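DyP-type peroxidase (Pleurotus ostreatus, PDB 6FSL) is a heme b-dependent peroxidase of the dye-decolorizing family that probably uses hydrogen peroxide to oxidise dyes and other organic substrates. Local coordinates at residues D4-Q9 against I45-G50; D27-D32 against S165-T170; P17-T22 against A139-G144. The protein carries 1 engineered substitution. All coordinates share one frame; numbering follows the deposited sequence.

How the interactions relate
All three contacts belong to the N-terminal, dimeric alpha+beta barrel part of the chain; all are partly buried and none touches another. Interactions 2 and 3 share strand 20-28, which runs between strands 166-175 and 134-140 in one antiparallel sheet, and hold its opposite ends. Both are zipped by backbone bonds, but interaction 2 runs out into the exposed Thr29 and Asn30, whereas interaction 3 buries Thr20, a salt-bridged Glu21, Ala139 and Gly140 beside an exposed Arg19 and comes nearest the heme, the Lys18 side chain being about 12 Å from it. Interaction 1 fastens the N-terminal loop to helix 48-63, with loop carbonyls accepting from the first helix amides; Ile8, Gln9, Ile45 and Ser48 are buried, Asn6 exposed.

Interaction 1: D4-Q9 against I45-G50; sequences DLNNIQ and IKTSAG
Leu5 O and Ile8 O face the opening amides of helix 48-63: Ala49 N gives a nearly straight bond to Leu5 O (3.0 Å, 167°), and Ser48 N binds Ile8 O at 2.9 Å while adding a weak bond to Leu5 O. Ala49 N stands well above the Leu5 carbonyl plane, whereas Ser48 N lies nearly in line with the Ile8 C=O, though its own N-H is bent from it because it is shared with Leu5 O. Farther along, a single bridge pairs the backbones of Gln9 and Thr47.

Thr47 is the N-cap. Its OG1 is set between its own backbone N and carbonyl carbon (chi1 72°), from where it accepts a bond from Gly50 N at 3.1 Å. The same torsion lays CG2 against Asn6 O, 3.3 Å away, so a threonine serves here as both cap and packing surface. Amides in the first turn of a helix lack acceptors one turn earlier; here the cap serves one and the N-terminal loop serves two. That loop is itself shaped by a type I turn from Asp4 to Asn7 and by an Asx turn, in which Asp4 OD1 accepts from Asn6 N.

Ala49 is small enough to let the turn come close, its CB lying 4.1 Å from Leu5 CB. Ser48 OG faces Ile8 CG2 but hydrogen-bonds to Leu13 O. Gln9 sends an extended chain obliquely across Ile45, with CG 3.9 Å from Ile45 CG2. This apolar stem carries the buried amide to partners in the fold: OE1 accepts from Val77 N on strand 74-80, and NE2 donates to Pro473 O.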
ATOM      1  N   ASP A   4       3.583   6.309 -23.253  1.00 26.28           N
ATOM      2  CA  ASP A   4       3.017   5.215 -24.033  1.00 26.66           C
ATOM      3  C   ASP A   4       2.235   4.258 -23.146  1.00 25.76           C
ATOM      4  O   ASP A   4       2.808   3.326 -22.553  1.00 25.76           O
ATOM      5  CB  ASP A   4       4.101   4.440 -24.776  1.00 27.08           C
ATOM      6  CG  ASP A   4       3.515   3.377 -25.727  1.00 28.38           C
ATOM      7  OD1 ASP A   4       2.257   3.187 -25.733  1.00 28.45           O
ATOM      8  OD2 ASP A   4       4.321   2.740 -26.468  1.00 28.38           O
ATOM      9  N   LEU A   5       0.921   4.443 -23.114  1.00 25.20           N
ATOM     10  CA  LEU A   5       0.043   3.679 -22.201  1.00 24.88           C
ATOM     11  C   LEU A   5      -0.159   2.191 -22.551  1.00 23.93           C
ATOM     12  O   LEU A   5      -0.576   1.420 -21.680  1.00 22.84           O
ATOM     13  CB  LEU A   5      -1.304   4.378 -22.064  1.00 24.50           C
ATOM     14  CG  LEU A   5      -1.271   5.807 -21.539  1.00 25.12           C
ATOM     15  CD1 LEU A   5      -2.666   6.394 -21.412  1.00 25.45           C
ATOM     16  CD2 LEU A   5      -0.575   5.867 -20.197  1.00 26.84           C
ATOM     17  N   ASN A   6       0.117   1.811 -23.807  1.00 23.17           N
ATOM     18  CA  ASN A   6       0.112   0.412 -24.259  1.00 21.94           C
ATOM     19  C   ASN A   6       1.351  -0.332 -23.806  1.00 20.33           C
ATOM     20  O   ASN A   6       1.413  -1.543 -23.939  1.00 20.53           O
ATOM     21  CB  ASN A   6       0.126   0.333 -25.782  1.00 24.68           C
ATOM     22  CG  ASN A   6      -1.170   0.744 -26.418  1.00 26.91           C
ATOM     23  OD1 ASN A   6      -2.226   0.389 -25.963  1.00 29.95           O
ATOM     24  ND2 ASN A   6      -1.084   1.460 -27.521  1.00 29.84           N
ATOM     25  N   ASN A   7       2.363   0.399 -23.359  1.00 18.76           N
ATOM     26  CA  ASN A   7       3.600  -0.174 -22.867  1.00 18.30           C
ATOM     27  C   ASN A   7       3.640  -0.369 -21.349  1.00 17.91           C
ATOM     28  O   ASN A   7       4.541  -1.038 -20.872  1.00 18.88           O
ATOM     29  CB  ASN A   7       4.749   0.751 -23.255  1.00 17.71           C
ATOM     30  CG  ASN A   7       6.090   0.046 -23.293  1.00 17.77           C
ATOM     31  OD1 ASN A   7       6.201  -1.097 -23.738  1.00 17.01           O
ATOM     32  ND2 ASN A   7       7.135   0.747 -22.842  1.00 18.06           N
ATOM     33  N   ILE A   8       2.687   0.206 -20.601  1.00 17.11           N
ATOM     34  CA  ILE A   8       2.741   0.253 -19.123  1.00 16.46           C
ATOM     35  C   ILE A   8       1.704  -0.667 -18.494  1.00 15.58           C
ATOM     36  O   ILE A   8       0.518  -0.539 -18.734  1.00 15.17           O
ATOM     37  CB  ILE A   8       2.505   1.679 -18.583  1.00 16.16           C
ATOM     38  CG1 ILE A   8       3.612   2.625 -19.035  1.00 15.85           C
ATOM     39  CG2 ILE A   8       2.450   1.680 -17.058  1.00 16.58           C
ATOM     40  CD1 ILE A   8       3.172   4.070 -19.071  1.00 15.36           C
ATOM     41  N   GLN A   9       2.149  -1.571 -17.647  1.00 15.68           N
ATOM     42  CA  GLN A   9       1.222  -2.490 -17.015  1.00 16.17           C
ATOM     43  C   GLN A   9       0.129  -1.719 -16.253  1.00 16.29           C
ATOM     44  O   GLN A   9       0.389  -0.701 -15.612  1.00 15.95           O
ATOM     45  CB  GLN A   9       1.955  -3.523 -16.145  1.00 16.26           C
ATOM     46  CG  GLN A   9       2.662  -4.601 -16.968  1.00 15.77           C
ATOM     47  CD  GLN A   9       3.100  -5.748 -16.106  1.00 16.48           C
ATOM     48  OE1 GLN A   9       2.282  -6.463 -15.539  1.00 16.94           O
ATOM     49  NE2 GLN A   9       4.397  -5.929 -15.978  1.00 17.44           N
ATOM     50  N   ILE A  45      -1.564  -9.564 -21.031  1.00 18.70           N
ATOM     51  CA  ILE A  45      -1.241  -8.605 -19.975  1.00 18.04           C
ATOM     52  C   ILE A  45      -2.008  -7.334 -20.196  1.00 17.87           C
ATOM     53  O   ILE A  45      -1.968  -6.794 -21.260  1.00 19.83           O
ATOM     54  CB  ILE A  45       0.276  -8.380 -19.878  1.00 17.34           C
ATOM     55  CG1 ILE A  45       0.907  -9.628 -19.255  1.00 17.45           C
ATOM     56  CG2 ILE A  45       0.617  -7.174 -19.021  1.00 17.70           C
ATOM     57  CD1 ILE A  45       2.386  -9.734 -19.501  1.00 18.09           C
ATOM     58  N   LYS A  46      -2.720  -6.867 -19.184  1.00 18.31           N
ATOM     59  CA  LYS A  46      -3.456  -5.621 -19.252  1.00 19.09           C
ATOM     60  C   LYS A  46      -2.528  -4.429 -19.072  1.00 18.89           C
ATOM     61  O   LYS A  46      -1.795  -4.348 -18.089  1.00 20.18           O
ATOM     62  CB  LYS A  46      -4.489  -5.582 -18.134  1.00 20.90           C
ATOM     63  CG  LYS A  46      -5.459  -4.403 -18.153  1.00 22.72           C
ATOM     64  CD  LYS A  46      -6.416  -4.434 -19.345  1.00 24.07           C
ATOM     65  CE  LYS A  46      -7.166  -5.765 -19.421  1.00 24.76           C
ATOM     66  NZ  LYS A  46      -8.493  -5.577 -20.064  1.00 25.39           N
ATOM     67  N   THR A  47      -2.640  -3.473 -19.985  1.00 18.14           N
ATOM     68  CA  THR A  47      -1.880  -2.237 -19.981  1.00 16.76           C
ATOM     69  C   THR A  47      -2.785  -1.110 -19.579  1.00 16.57           C
ATOM     70  O   THR A  47      -3.978  -1.287 -19.430  1.00 15.45           O
ATOM     71  CB  THR A  47      -1.416  -1.902 -21.399  1.00 16.39           C
ATOM     72  OG1 THR A  47      -2.551  -1.468 -22.171  1.00 15.69           O
ATOM     73  CG2 THR A  47      -0.763  -3.119 -22.053  1.00 16.02           C
ATOM     74  N   SER A  48      -2.214   0.074 -19.429  1.00 17.65           N
ATOM     75  CA  SER A  48      -2.968   1.201 -18.935  1.00 18.79           C
ATOM     76  C   SER A  48      -3.945   1.661 -19.990  1.00 19.98           C
ATOM     77  O   SER A  48      -5.057   2.045 -19.656  1.00 21.03           O
ATOM     78  CB  SER A  48      -2.061   2.338 -18.492  1.00 18.37           C
ATOM     79  OG  SER A  48      -1.430   1.967 -17.311  1.00 17.22           O
ATOM     80  N   ALA A  49      -3.544   1.588 -21.255  1.00 20.91           N
ATOM     81  CA  ALA A  49      -4.480   1.792 -22.368  1.00 21.20           C
ATOM     82  C   ALA A  49      -5.701   0.873 -22.271  1.00 22.05           C
ATOM     83  O   ALA A  49      -6.844   1.341 -22.349  1.00 23.51           O
ATOM     84  CB  ALA A  49      -3.774   1.561 -23.685  1.00 20.78           C
ATOM     85  N   GLY A  50      -5.436  -0.428 -22.097  1.00 23.24           N
ATOM     86  CA  GLY A  50      -6.466  -1.449 -21.870  1.00 23.28           C
ATOM     87  C   GLY A  50      -7.439  -1.064 -20.776  1.00 24.77           C
ATOM     88  O   GLY A  50      -8.629  -1.205 -20.959  1.00 25.85           O
TER

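Interaction 2: D27-D32 against S165-T170; sequences DVTNVD and SISEVT
Asp27 and Ser167 form an antiparallel hydrogen-bonded pair, closed by Asp27 N to Ser167 O at 3.0 Å and by Ser167 N to Asp27 O at 2.9 Å. Next to it Val28 and Ile166 make a non-hydrogen-bonded pair, and Thr29 N adds a third backbone bond, to Ser165 O, from above that carbonyl's plane.

The tight side of the sheet carries Val28 and Ile166. Branched apolar residues suit it because helix 31-41 covers this face: both side chains reach Phe34, and Ile166 also touches Phe157. Ile166 CB lies 3.5 Å from Asp27 O, close against the neighbouring strand.

Asp27 and Ser167 point to the other, looser face. There Val169 CG2 sits over the flat face of the Asp27 carboxylate, 3.7 Å from CG, and His133 lies against Asp27 from outside the two strands. Ser167 OG comes only within 4.0 Å of Thr29 CG2. Thr29 itself is exposed; with chi1 at 46° its OG1 sits over the Ser165 carbonyl but bonds to Ala164 O, and Asn30, at the N-cap position of helix 31-41, turns its amide away from strand 166-175.

Beyond these pairs Val169 and Thr170 both face Phe25, a classic beta bulge in strand 166-175, the outermost strand on this side of the ferredoxin-like sheet characteristic of the dye-decolorizing peroxidase fold.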
ATOM      1  N   ASP A  27       8.211 -19.763  -8.666  1.00 19.44           N
ATOM      2  CA  ASP A  27       9.625 -19.923  -8.993  1.00 21.02           C
ATOM      3  C   ASP A  27       9.734 -20.444 -10.395  1.00 21.16           C
ATOM      4  O   ASP A  27       8.929 -21.261 -10.820  1.00 21.33           O
ATOM      5  CB  ASP A  27      10.300 -20.940  -8.074  1.00 22.79           C
ATOM      6  CG  ASP A  27      10.617 -20.384  -6.698  1.00 24.86           C
ATOM      7  OD1 ASP A  27      10.683 -19.122  -6.519  1.00 24.47           O
ATOM      8  OD2 ASP A  27      10.817 -21.233  -5.785  1.00 26.63           O
ATOM      9  N   VAL A  28      10.716 -19.930 -11.119  1.00 21.88           N
ATOM     10  CA  VAL A  28      11.121 -20.461 -12.403  1.00 22.45           C
ATOM     11  C   VAL A  28      11.925 -21.735 -12.206  1.00 23.55           C
ATOM     12  O   VAL A  28      12.863 -21.753 -11.422  1.00 24.58           O
ATOM     13  CB  VAL A  28      12.005 -19.446 -13.143  1.00 21.72           C
ATOM     14  CG1 VAL A  28      12.444 -20.001 -14.495  1.00 21.76           C
ATOM     15  CG2 VAL A  28      11.271 -18.121 -13.296  1.00 21.21           C
ATOM     16  N   THR A  29      11.554 -22.780 -12.941  1.00 25.17           N
ATOM     17  CA  THR A  29      12.245 -24.057 -12.911  1.00 27.88           C
ATOM     18  C   THR A  29      13.074 -24.319 -14.168  1.00 28.25           C
ATOM     19  O   THR A  29      14.172 -24.844 -14.078  1.00 30.15           O
ATOM     20  CB  THR A  29      11.243 -25.211 -12.679  1.00 30.27           C
ATOM     21  OG1 THR A  29      10.113 -25.030 -13.522  1.00 31.46           O
ATOM     22  CG2 THR A  29      10.765 -25.244 -11.211  1.00 30.51           C
ATOM     23  N   ASN A  30      12.549 -23.966 -15.331  1.00 28.94           N
ATOM     24  CA  ASN A  30      13.281 -24.082 -16.591  1.00 30.89           C
ATOM     25  C   ASN A  30      13.297 -22.709 -17.295  1.00 28.07           C
ATOM     26  O   ASN A  30      12.284 -22.241 -17.806  1.00 27.42           O
ATOM     27  CB  ASN A  30      12.635 -25.149 -17.480  1.00 33.77           C
ATOM     28  CG  ASN A  30      13.536 -25.589 -18.643  1.00 41.74           C
ATOM     29  OD1 ASN A  30      14.356 -24.819 -19.193  1.00 40.07           O
ATOM     30  ND2 ASN A  30      13.360 -26.851 -19.050  1.00 47.72           N
ATOM     31  N   VAL A  31      14.460 -22.085 -17.356  1.00 25.25           N
ATOM     32  CA  VAL A  31      14.527 -20.732 -17.818  1.00 25.90           C
ATOM     33  C   VAL A  31      14.166 -20.627 -19.287  1.00 27.55           C
ATOM     34  O   VAL A  31      13.307 -19.806 -19.642  1.00 27.73           O
ATOM     35  CB  VAL A  31      15.896 -20.132 -17.542  1.00 27.22           C
ATOM     36  CG1 VAL A  31      16.035 -18.754 -18.198  1.00 27.45           C
ATOM     37  CG2 VAL A  31      16.128 -20.080 -16.027  1.00 27.35           C
ATOM     38  N   ASP A  32      14.771 -21.447 -20.143  1.00 29.45           N
ATOM     39  CA  ASP A  32      14.466 -21.354 -21.592  1.00 32.29           C
ATOM     40  C   ASP A  32      12.985 -21.618 -21.937  1.00 28.90           C
ATOM     41  O   ASP A  32      12.366 -20.865 -22.712  1.00 25.29           O
ATOM     42  CB  ASP A  32      15.424 -22.215 -22.439  1.00 36.38           C
ATOM     43  CG  ASP A  32      16.865 -21.645 -22.472  1.00 41.25           C
ATOM     44  OD1 ASP A  32      17.098 -20.466 -22.092  1.00 43.68           O
ATOM     45  OD2 ASP A  32      17.778 -22.385 -22.887  1.00 45.88           O
ATOM     46  N   SER A 165       7.382 -24.864 -16.599  1.00 22.86           N
ATOM     47  CA  SER A 165       8.413 -23.842 -16.522  1.00 22.47           C
ATOM     48  C   SER A 165       8.315 -22.997 -15.274  1.00 20.74           C
ATOM     49  O   SER A 165       9.193 -22.199 -15.030  1.00 21.39           O
ATOM     50  CB  SER A 165       8.357 -22.940 -17.740  1.00 22.84           C
ATOM     51  OG  SER A 165       7.331 -21.985 -17.597  1.00 22.97           O
ATOM     52  N   ILE A 166       7.245 -23.129 -14.508  1.00 19.84           N
ATOM     53  CA  ILE A 166       7.168 -22.505 -13.192  1.00 20.06           C
ATOM     54  C   ILE A 166       6.505 -23.448 -12.198  1.00 19.28           C
ATOM     55  O   ILE A 166       5.753 -24.343 -12.585  1.00 18.50           O
ATOM     56  CB  ILE A 166       6.412 -21.140 -13.218  1.00 20.55           C
ATOM     57  CG1 ILE A 166       4.929 -21.300 -13.585  1.00 21.82           C
ATOM     58  CG2 ILE A 166       7.080 -20.175 -14.180  1.00 20.58           C
ATOM     59  CD1 ILE A 166       4.104 -20.012 -13.506  1.00 22.63           C
ATOM     60  N   SER A 167       6.772 -23.233 -10.919  1.00 18.59           N
ATOM     61  CA  SER A 167       6.054 -23.931  -9.876  1.00 19.38           C
ATOM     62  C   SER A 167       5.490 -22.939  -8.850  1.00 19.86           C
ATOM     63  O   SER A 167       6.070 -21.871  -8.598  1.00 19.22           O
ATOM     64  CB  SER A 167       6.945 -24.973  -9.220  1.00 19.14           C
ATOM     65  OG  SER A 167       7.979 -24.340  -8.519  1.00 20.57           O
ATOM     66  N   GLU A 168       4.350 -23.307  -8.273  1.00 19.69           N
ATOM     67  CA  GLU A 168       3.721 -22.493  -7.260  1.00 19.18           C
ATOM     68  C   GLU A 168       4.462 -22.555  -5.904  1.00 18.51           C
ATOM     69  O   GLU A 168       4.607 -23.623  -5.319  1.00 16.83           O
ATOM     70  CB  GLU A 168       2.269 -22.933  -7.072  1.00 19.83           C
ATOM     71  CG  GLU A 168       1.533 -22.138  -6.002  1.00 20.11           C
ATOM     72  CD  GLU A 168       0.110 -22.598  -5.766  1.00 20.89           C
ATOM     73  OE1 GLU A 168      -0.444 -23.376  -6.596  1.00 22.20           O
ATOM     74  OE2 GLU A 168      -0.446 -22.143  -4.744  1.00 20.27           O
ATOM     75  N   VAL A 169       4.852 -21.388  -5.391  1.00 17.87           N
ATOM     76  CA  VAL A 169       5.360 -21.281  -4.024  1.00 18.17           C
ATOM     77  C   VAL A 169       4.163 -21.210  -3.048  1.00 17.98           C
ATOM     78  O   VAL A 169       4.048 -22.016  -2.103  1.00 17.77           O
ATOM     79  CB  VAL A 169       6.267 -20.051  -3.863  1.00 18.17           C
ATOM     80  CG1 VAL A 169       6.911 -20.029  -2.484  1.00 18.39           C
ATOM     81  CG2 VAL A 169       7.342 -20.043  -4.950  1.00 18.76           C
ATOM     82  N   THR A 170       3.291 -20.234  -3.293  1.00 17.33           N
ATOM     83  CA  THR A 170       2.005 -20.110  -2.619  1.00 17.07           C
ATOM     84  C   THR A 170       1.092 -19.167  -3.442  1.00 17.41           C
ATOM     85  O   THR A 170       1.529 -18.573  -4.455  1.00 16.23           O
ATOM     86  CB  THR A 170       2.158 -19.612  -1.149  1.00 17.14           C
ATOM     87  OG1 THR A 170       0.874 -19.633  -0.495  1.00 18.75           O
ATOM     88  CG2 THR A 170       2.732 -18.194  -1.073  1.00 16.75           C
TER

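Interaction 3: P17-T22 against A139-G144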
ATOM      1  N   PRO A  17      -9.498  -2.969 -11.915  1.00 19.50           N
ATOM      2  CA  PRO A  17     -10.745  -2.936 -11.132  1.00 18.37           C
ATOM      3  C   PRO A  17     -11.039  -4.342 -10.582  1.00 17.41           C
ATOM      4  O   PRO A  17     -10.756  -5.336 -11.242  1.00 17.26           O
ATOM      5  CB  PRO A  17     -11.782  -2.451 -12.141  1.00 18.30           C
ATOM      6  CG  PRO A  17     -11.253  -2.866 -13.472  1.00 18.59           C
ATOM      7  CD  PRO A  17      -9.758  -2.953 -13.370  1.00 18.71           C
ATOM      8  N   LYS A  18     -11.570  -4.421  -9.371  1.00 16.51           N
ATOM      9  CA  LYS A  18     -11.592  -5.697  -8.664  1.00 16.12           C
ATOM     10  C   LYS A  18     -12.597  -5.762  -7.531  1.00 15.51           C
ATOM     11  O   LYS A  18     -12.728  -4.827  -6.797  1.00 14.82           O
ATOM     12  CB  LYS A  18     -10.184  -6.001  -8.113  1.00 15.46           C
ATOM     13  CG  LYS A  18      -9.590  -4.889  -7.234  1.00 15.05           C
ATOM     14  CD  LYS A  18      -8.090  -5.057  -7.094  1.00 15.04           C
ATOM     15  CE  LYS A  18      -7.472  -3.991  -6.220  1.00 14.82           C
ATOM     16  NZ  LYS A  18      -6.053  -4.296  -5.908  1.00 14.65           N
ATOM     17  N   ARG A  19     -13.331  -6.867  -7.457  1.00 17.24           N
ATOM     18  CA  ARG A  19     -14.038  -7.315  -6.245  1.00 18.83           C
ATOM     19  C   ARG A  19     -13.266  -8.493  -5.586  1.00 16.55           C
ATOM     20  O   ARG A  19     -13.434  -8.806  -4.415  1.00 14.33           O
ATOM     21  CB  ARG A  19     -15.497  -7.681  -6.599  1.00 21.71           C
ATOM     22  CG  ARG A  19     -16.221  -6.539  -7.344  1.00 26.01           C
ATOM     23  CD  ARG A  19     -17.753  -6.637  -7.415  1.00 31.43           C
ATOM     24  NE  ARG A  19     -18.334  -6.910  -6.098  1.00 36.93           N
ATOM     25  CZ  ARG A  19     -18.641  -8.128  -5.623  1.00 41.34           C
ATOM     26  NH1 ARG A  19     -19.102  -8.246  -4.370  1.00 43.18           N
ATOM     27  NH2 ARG A  19     -18.477  -9.234  -6.362  1.00 38.87           N
ATOM     28  N   THR A  20     -12.398  -9.113  -6.372  1.00 15.57           N
ATOM     29  CA  THR A  20     -11.542 -10.183  -5.912  1.00 15.45           C
ATOM     30  C   THR A  20     -10.291 -10.248  -6.785  1.00 14.76           C
ATOM     31  O   THR A  20     -10.262  -9.704  -7.900  1.00 14.64           O
ATOM     32  CB  THR A  20     -12.301 -11.510  -5.917  1.00 15.53           C
ATOM     33  OG1 THR A  20     -11.516 -12.512  -5.275  1.00 14.66           O
ATOM     34  CG2 THR A  20     -12.651 -11.922  -7.342  1.00 15.67           C
ATOM     35  N   GLU A  21      -9.241 -10.848  -6.248  1.00 14.15           N
ATOM     36  CA  GLU A  21      -7.934 -10.798  -6.900  1.00 13.86           C
ATOM     37  C   GLU A  21      -7.100 -11.880  -6.316  1.00 12.86           C
ATOM     38  O   GLU A  21      -7.189 -12.094  -5.130  1.00 13.60           O
ATOM     39  CB  GLU A  21      -7.288  -9.424  -6.692  1.00 14.51           C
ATOM     40  CG  GLU A  21      -5.866  -9.291  -7.229  1.00 15.01           C
ATOM     41  CD  GLU A  21      -5.332  -7.870  -7.181  1.00 15.89           C
ATOM     42  OE1 GLU A  21      -4.638  -7.520  -8.165  1.00 16.73           O
ATOM     43  OE2 GLU A  21      -5.592  -7.104  -6.194  1.00 15.75           O
ATOM     44  N   THR A  22      -6.327 -12.579  -7.143  1.00 12.58           N
ATOM     45  CA  THR A  22      -5.446 -13.678  -6.701  1.00 12.59           C
ATOM     46  C   THR A  22      -4.021 -13.328  -7.136  1.00 13.15           C
ATOM     47  O   THR A  22      -3.822 -12.969  -8.304  1.00 13.46           O
ATOM     48  CB  THR A  22      -5.856 -15.053  -7.300  1.00 12.47           C
ATOM     49  OG1 THR A  22      -7.079 -15.502  -6.697  1.00 12.70           O
ATOM     50  CG2 THR A  22      -4.777 -16.138  -7.090  1.00 12.10           C
ATOM     51  N   ALA A 139      -7.188 -10.095 -11.402  1.00 17.69           N
ATOM     52  CA  ALA A 139      -8.185  -9.311 -10.671  1.00 18.31           C
ATOM     53  C   ALA A 139      -9.461  -9.120 -11.516  1.00 18.75           C
ATOM     54  O   ALA A 139      -9.388  -8.720 -12.677  1.00 17.12           O
ATOM     55  CB  ALA A 139      -7.585  -7.947 -10.328  1.00 18.30           C
ATOM     56  N   GLY A 140     -10.624  -9.380 -10.925  1.00 20.62           N
ATOM     57  CA  GLY A 140     -11.900  -9.241 -11.648  1.00 22.15           C
ATOM     58  C   GLY A 140     -13.095  -9.169 -10.740  1.00 23.67           C
ATOM     59  O   GLY A 140     -12.959  -8.940  -9.537  1.00 20.58           O
ATOM     60  N   ASP A 141     -14.267  -9.372 -11.336  1.00 29.51           N
ATOM     61  CA  ASP A 141     -15.556  -9.194 -10.658  1.00 33.82           C
ATOM     62  C   ASP A 141     -15.949 -10.378  -9.774  1.00 30.77           C
ATOM     63  O   ASP A 141     -16.734 -10.192  -8.870  1.00 29.91           O
ATOM     64  CB  ASP A 141     -16.675  -8.918 -11.684  1.00 42.77           C
ATOM     65  CG  ASP A 141     -17.995  -8.382 -11.040  1.00 54.90           C
ATOM     66  OD1 ASP A 141     -18.021  -7.204 -10.569  1.00 59.74           O
ATOM     67  OD2 ASP A 141     -19.024  -9.131 -11.039  1.00 63.72           O
ATOM     68  N   CYS A 142     -15.447 -11.586 -10.023  1.00 28.03           N
ATOM     69  CA  CYS A 142     -15.897 -12.746  -9.240  1.00 26.77           C
ATOM     70  C   CYS A 142     -14.941 -13.893  -9.370  1.00 24.28           C
ATOM     71  O   CYS A 142     -14.057 -13.875 -10.223  1.00 20.93           O
ATOM     72  CB  CYS A 142     -17.297 -13.214  -9.652  1.00 28.14           C
ATOM     73  SG  CYS A 142     -17.290 -13.917 -11.297  1.00 34.13           S
ATOM     74  N   HIS A 143     -15.121 -14.884  -8.498  1.00 23.25           N
ATOM     75  CA  HIS A 143     -14.163 -15.967  -8.398  1.00 23.76           C
ATOM     76  C   HIS A 143     -14.078 -16.751  -9.695  1.00 24.69           C
ATOM     77  O   HIS A 143     -12.987 -17.211 -10.046  1.00 25.26           O
ATOM     78  CB  HIS A 143     -14.506 -16.915  -7.248  1.00 23.70           C
ATOM     79  CG  HIS A 143     -14.310 -16.328  -5.886  1.00 24.41           C
ATOM     80  ND1 HIS A 143     -13.259 -15.488  -5.575  1.00 25.37           N
ATOM     81  CD2 HIS A 143     -15.017 -16.478  -4.743  1.00 23.98           C
ATOM     82  CE1 HIS A 143     -13.336 -15.140  -4.305  1.00 24.10           C
ATOM     83  NE2 HIS A 143     -14.383 -15.737  -3.772  1.00 23.53           N
ATOM     84  N   GLY A 144     -15.221 -16.910 -10.376  1.00 24.74           N
ATOM     85  CA  GLY A 144     -15.307 -17.661 -11.613  1.00 26.17           C
ATOM     86  C   GLY A 144     -14.343 -17.142 -12.672  1.00 29.04           C
ATOM     87  O   GLY A 144     -13.523 -17.915 -13.194  1.00 30.92           O
TER
HETATM   88  O   HOH W   1      -9.571  -6.225 -13.652  1.00 30.38           O
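Arg19 and Thr20 both face Gly140, forming a classic beta bulge where strand 20-28 starts beside strand 134-140 in the antiparallel sheet. Gly140 O therefore accepts two amides, Arg19 N at 3.0 Å and Thr20 N at 3.2 Å, while Gly140 N returns a bond to Thr20 O.

The Arg19 side chain runs alongside Asp141. Its CB rests 3.6 Å from Asp141 O, CG passes Asp141 OD1, and CD comes to 3.2 Å from that same OD1. A bend at chi3 (49°) then folds the chain back: NE stays 4.5 Å from Asp141 OD1, beyond a salt bridge, and NH2 donates to Asp141 O, which lies near the guanidinium plane at its edge. The carboxylate is turned 53° from that plane.

On the face that carries Glu21 and Ala139, the small Ala139 methyl lets the extended Glu21 chain lie close, with CG 3.8 Å from Ala139 CB. The acid ends beside Lys18, whose NZ bonds to OE2 at 2.9 Å and also to Arg356 O. With an alanine here in place of Glu21, the Lys18 ammonium would probably lose its charged mate and part of the Ala139 methyl would be uncovered.

The Thr20 and His143 side chains cross at about a right angle, with Thr20 OG1 at the ring edge near CE1 and bonded to Gly174 O and Asp175 OD1. Where the paired strands end, one water donates to both Pro17 O and Ala139 O, 2.7 Å from Ala139 O.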